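Local coordinates for ferric uptake regulation protein (Pseudomonas aeruginosa, PDB 1MZB) that probably represses iron-uptake genes as a dimeric, metal-dependent DNA-binding regulator that responds to cellular iron, at residues L60-F74 with F81-V93. Residues are numbered along the deposited sequence; the frame is centred on the assembly and turned at random.
Sequences LTQFEAAGLVVRHNF and FELADSGHHDHMV. With ZN (zinc ion), chain B; ZN (zinc ion), chain C.
F81 lays one face of its ring against L60 of helix 53-66, whose CB stands 3.9 Å from the ring centroid, a CH-pi contact. V69 CG2 meets the edge of the same ring, and R71 runs alongside it; F81 CZ sits over one face of its guanidinium, 3.5 Å from R71 NH1, which is hydrogen-bonded to Y57 OH. E82 N and E82 O both hydrogen-bond V70, the shorter bond running from V70 N to E82 O (2.9 Å). With CG between its backbone N and carbonyl carbon (chi1 55°), the extended E82 side chain brings its carboxylate to H72, where OE2 takes a weak, bent bond from H72 ND1 (2.8 Å) while OE1 binds zinc. Strands 69-72 and 80-83 form the antiparallel hairpin that is the wing of a winged helix-turn-helix domain, as in other Fur proteins. A84 N adds a third backbone hydrogen bond, to L68 O (3.1 Å). H88 and D90 turn to a second zinc, completed by E109, H126 and water. H91 NE2 binds the E82 zinc at 2.0 Å, alongside H34 and E102; its ring receives F74 CZ over one face and points an edge at the face of H72, planes 67° apart. V93 CG2 packs 3.7 Å from F74 CD1.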
# COMPACT_ATOMS: atom_id res chain seq x y z
N LEU A 60 -22.62 -0.38 2.34
CA LEU A 60 -21.42 0.04 1.67
C LEU A 60 -21.44 1.56 1.47
O LEU A 60 -20.40 2.20 1.54
CB LEU A 60 -21.29 -0.69 0.30
CG LEU A 60 -21.05 -2.21 0.38
CD1 LEU A 60 -21.20 -2.90 -1.05
CD2 LEU A 60 -19.60 -2.40 0.89
N THR A 61 -22.62 2.14 1.23
CA THR A 61 -22.70 3.60 1.04
C THR A 61 -22.46 4.32 2.39
O THR A 61 -21.83 5.38 2.45
CB THR A 61 -24.05 4.03 0.43
OG1 THR A 61 -24.12 3.51 -0.92
CG2 THR A 61 -24.15 5.56 0.35
N GLN A 62 -22.90 3.68 3.47
CA GLN A 62 -22.68 4.23 4.83
C GLN A 62 -21.17 4.20 5.08
O GLN A 62 -20.60 5.18 5.59
CB GLN A 62 -23.42 3.38 5.88
CG GLN A 62 -24.96 3.35 5.74
CD GLN A 62 -25.71 2.64 6.86
OE1 GLN A 62 -25.34 1.53 7.29
NE2 GLN A 62 -26.79 3.28 7.35
N PHE A 63 -20.52 3.09 4.72
CA PHE A 63 -19.07 2.94 4.90
C PHE A 63 -18.29 3.94 4.07
O PHE A 63 -17.26 4.46 4.49
CB PHE A 63 -18.60 1.53 4.50
CG PHE A 63 -18.95 0.46 5.49
CD1 PHE A 63 -19.66 0.76 6.64
CD2 PHE A 63 -18.58 -0.85 5.25
CE1 PHE A 63 -19.99 -0.24 7.54
CE2 PHE A 63 -18.92 -1.86 6.15
CZ PHE A 63 -19.62 -1.55 7.29
N GLU A 64 -18.79 4.22 2.88
CA GLU A 64 -18.11 5.15 2.00
C GLU A 64 -18.14 6.58 2.56
O GLU A 64 -17.12 7.28 2.56
CB GLU A 64 -18.79 5.12 0.63
CG GLU A 64 -18.14 6.02 -0.37
CD GLU A 64 -19.16 6.89 -1.03
OE1 GLU A 64 -19.85 6.40 -1.96
OE2 GLU A 64 -19.31 8.06 -0.58
N ALA A 65 -19.31 7.00 2.98
CA ALA A 65 -19.49 8.35 3.53
C ALA A 65 -18.64 8.55 4.77
O ALA A 65 -18.10 9.65 5.01
CB ALA A 65 -20.94 8.56 3.85
N ALA A 66 -18.53 7.49 5.56
CA ALA A 66 -17.77 7.48 6.79
C ALA A 66 -16.27 7.43 6.57
O ALA A 66 -15.50 7.74 7.49
CB ALA A 66 -18.21 6.28 7.65
N GLY A 67 -15.85 7.05 5.38
CA GLY A 67 -14.43 6.97 5.11
C GLY A 67 -13.83 5.59 5.31
O GLY A 67 -12.62 5.42 5.15
N LEU A 68 -14.64 4.60 5.65
CA LEU A 68 -14.11 3.25 5.81
C LEU A 68 -13.84 2.63 4.43
O LEU A 68 -13.00 1.73 4.30
CB LEU A 68 -15.11 2.37 6.54
CG LEU A 68 -15.21 2.69 8.03
CD1 LEU A 68 -16.29 1.81 8.64
CD2 LEU A 68 -13.84 2.45 8.69
N VAL A 69 -14.59 3.05 3.41
CA VAL A 69 -14.33 2.51 2.06
C VAL A 69 -14.33 3.66 1.07
O VAL A 69 -14.81 4.75 1.39
CB VAL A 69 -15.38 1.45 1.57
CG1 VAL A 69 -15.54 0.34 2.60
CG2 VAL A 69 -16.69 2.08 1.21
N VAL A 70 -13.75 3.42 -0.11
CA VAL A 70 -13.71 4.42 -1.16
C VAL A 70 -14.51 3.77 -2.29
O VAL A 70 -14.42 2.56 -2.48
CB VAL A 70 -12.28 4.64 -1.67
CG1 VAL A 70 -12.30 5.60 -2.84
CG2 VAL A 70 -11.39 5.22 -0.53
N ARG A 71 -15.29 4.56 -3.00
CA ARG A 71 -16.08 4.06 -4.12
C ARG A 71 -15.40 4.58 -5.38
O ARG A 71 -15.03 5.77 -5.48
CB ARG A 71 -17.52 4.57 -3.99
CG ARG A 71 -18.41 4.34 -5.20
CD ARG A 71 -19.68 5.19 -5.06
NE ARG A 71 -20.75 4.79 -5.97
CZ ARG A 71 -21.96 4.43 -5.56
NH1 ARG A 71 -22.26 4.40 -4.26
NH2 ARG A 71 -22.88 4.09 -6.46
N HIS A 72 -15.24 3.70 -6.35
CA HIS A 72 -14.61 4.01 -7.62
C HIS A 72 -15.54 3.49 -8.73
O HIS A 72 -16.33 2.60 -8.50
CB HIS A 72 -13.30 3.24 -7.77
CG HIS A 72 -12.15 3.78 -6.96
ND1 HIS A 72 -11.58 3.06 -5.94
CD2 HIS A 72 -11.39 4.88 -7.12
CE1 HIS A 72 -10.51 3.70 -5.50
NE2 HIS A 72 -10.37 4.81 -6.20
N ASN A 73 -15.45 4.09 -9.92
CA ASN A 73 -16.24 3.58 -11.05
C ASN A 73 -15.19 3.53 -12.15
O ASN A 73 -14.85 4.55 -12.78
CB ASN A 73 -17.36 4.52 -11.44
CG ASN A 73 -18.25 3.93 -12.50
OD1 ASN A 73 -17.76 3.20 -13.36
ND2 ASN A 73 -19.55 4.21 -12.43
N PHE A 74 -14.64 2.34 -12.37
CA PHE A 74 -13.58 2.20 -13.37
C PHE A 74 -14.01 1.91 -14.80
O PHE A 74 -13.32 2.33 -15.74
CB PHE A 74 -12.61 1.09 -12.95
CG PHE A 74 -11.92 1.33 -11.62
CD1 PHE A 74 -11.13 2.47 -11.42
CD2 PHE A 74 -12.00 0.37 -10.61
CE1 PHE A 74 -10.40 2.64 -10.21
CE2 PHE A 74 -11.29 0.54 -9.40
CZ PHE A 74 -10.50 1.66 -9.21
N PHE A 81 -16.26 -1.01 -4.51
CA PHE A 81 -16.04 -0.48 -3.16
C PHE A 81 -14.82 -1.21 -2.61
O PHE A 81 -14.75 -2.42 -2.73
CB PHE A 81 -17.24 -0.78 -2.27
CG PHE A 81 -18.50 -0.06 -2.68
CD1 PHE A 81 -19.36 -0.59 -3.63
CD2 PHE A 81 -18.83 1.17 -2.08
CE1 PHE A 81 -20.57 0.09 -3.98
CE2 PHE A 81 -20.02 1.85 -2.43
CZ PHE A 81 -20.89 1.31 -3.37
N GLU A 82 -13.87 -0.48 -2.06
CA GLU A 82 -12.69 -1.15 -1.51
C GLU A 82 -12.32 -0.45 -0.22
O GLU A 82 -12.66 0.69 -0.02
CB GLU A 82 -11.51 -1.13 -2.49
CG GLU A 82 -11.10 0.27 -2.98
CD GLU A 82 -10.08 0.22 -4.13
OE1 GLU A 82 -8.92 -0.19 -3.91
OE2 GLU A 82 -10.44 0.59 -5.27
N LEU A 83 -11.67 -1.17 0.68
CA LEU A 83 -11.28 -0.55 1.93
C LEU A 83 -10.36 0.64 1.69
O LEU A 83 -9.63 0.72 0.68
CB LEU A 83 -10.58 -1.58 2.80
CG LEU A 83 -11.49 -2.72 3.22
CD1 LEU A 83 -10.64 -3.79 3.91
CD2 LEU A 83 -12.62 -2.20 4.16
N ALA A 84 -10.42 1.58 2.62
CA ALA A 84 -9.60 2.77 2.58
C ALA A 84 -8.36 2.48 3.43
O ALA A 84 -7.24 2.82 3.04
CB ALA A 84 -10.38 3.97 3.16
N ASP A 85 -8.57 1.80 4.57
CA ASP A 85 -7.49 1.45 5.52
C ASP A 85 -6.25 0.79 4.91
O ASP A 85 -5.13 1.01 5.40
CB ASP A 85 -8.04 0.56 6.67
CG ASP A 85 -8.75 -0.70 6.17
OD1 ASP A 85 -9.69 -0.58 5.36
OD2 ASP A 85 -8.37 -1.82 6.59
N SER A 86 -6.44 -0.00 3.86
CA SER A 86 -5.33 -0.69 3.20
C SER A 86 -4.27 0.29 2.72
O SER A 86 -4.54 1.50 2.60
CB SER A 86 -5.86 -1.49 2.00
OG SER A 86 -6.44 -0.63 1.03
N GLY A 87 -3.07 -0.21 2.44
CA GLY A 87 -2.02 0.67 1.96
C GLY A 87 -2.58 1.44 0.78
O GLY A 87 -3.51 0.96 0.11
N HIS A 88 -2.06 2.63 0.52
CA HIS A 88 -2.56 3.44 -0.60
C HIS A 88 -2.23 2.79 -1.93
O HIS A 88 -1.19 2.14 -2.10
CB HIS A 88 -1.95 4.85 -0.56
CG HIS A 88 -2.16 5.65 -1.82
ND1 HIS A 88 -3.39 6.17 -2.17
CD2 HIS A 88 -1.29 6.06 -2.77
CE1 HIS A 88 -3.25 6.88 -3.28
NE2 HIS A 88 -1.98 6.83 -3.66
N HIS A 89 -3.13 3.00 -2.89
CA HIS A 89 -2.97 2.46 -4.23
C HIS A 89 -3.77 3.30 -5.22
O HIS A 89 -4.89 3.74 -4.93
CB HIS A 89 -3.43 1.00 -4.27
N ASP A 90 -3.18 3.57 -6.36
CA ASP A 90 -3.88 4.29 -7.41
C ASP A 90 -4.16 3.16 -8.38
O ASP A 90 -3.86 2.03 -8.07
CB ASP A 90 -2.97 5.33 -7.98
CG ASP A 90 -2.56 6.35 -6.92
OD1 ASP A 90 -3.44 6.89 -6.24
OD2 ASP A 90 -1.40 6.59 -6.80
N HIS A 91 -4.70 3.44 -9.55
CA HIS A 91 -5.07 2.31 -10.41
C HIS A 91 -4.82 2.49 -11.88
O HIS A 91 -4.96 3.59 -12.40
CB HIS A 91 -6.60 2.03 -10.27
CG HIS A 91 -7.07 1.74 -8.87
ND1 HIS A 91 -7.28 2.74 -7.95
CD2 HIS A 91 -7.31 0.54 -8.29
CE1 HIS A 91 -7.63 2.13 -6.84
NE2 HIS A 91 -7.66 0.82 -7.00
N MET A 92 -4.45 1.39 -12.54
CA MET A 92 -4.36 1.37 -13.99
C MET A 92 -5.60 0.54 -14.39
O MET A 92 -5.95 -0.46 -13.72
CB MET A 92 -3.10 0.63 -14.46
CG MET A 92 -1.90 1.53 -14.46
SD MET A 92 -0.44 0.62 -14.83
CE MET A 92 -0.87 -0.10 -16.28
N VAL A 93 -6.32 0.98 -15.42
CA VAL A 93 -7.50 0.24 -15.87
C VAL A 93 -7.33 -0.07 -17.36
O VAL A 93 -7.09 0.84 -18.16
CB VAL A 93 -8.77 1.09 -15.67
CG1 VAL A 93 -10.01 0.30 -16.09
CG2 VAL A 93 -8.91 1.47 -14.21
ZN ZN B . -1.58 8.03 -5.19
ZN ZN C . -7.92 -0.66 -5.62
O HOH W 1 -1.27 9.40 -7.00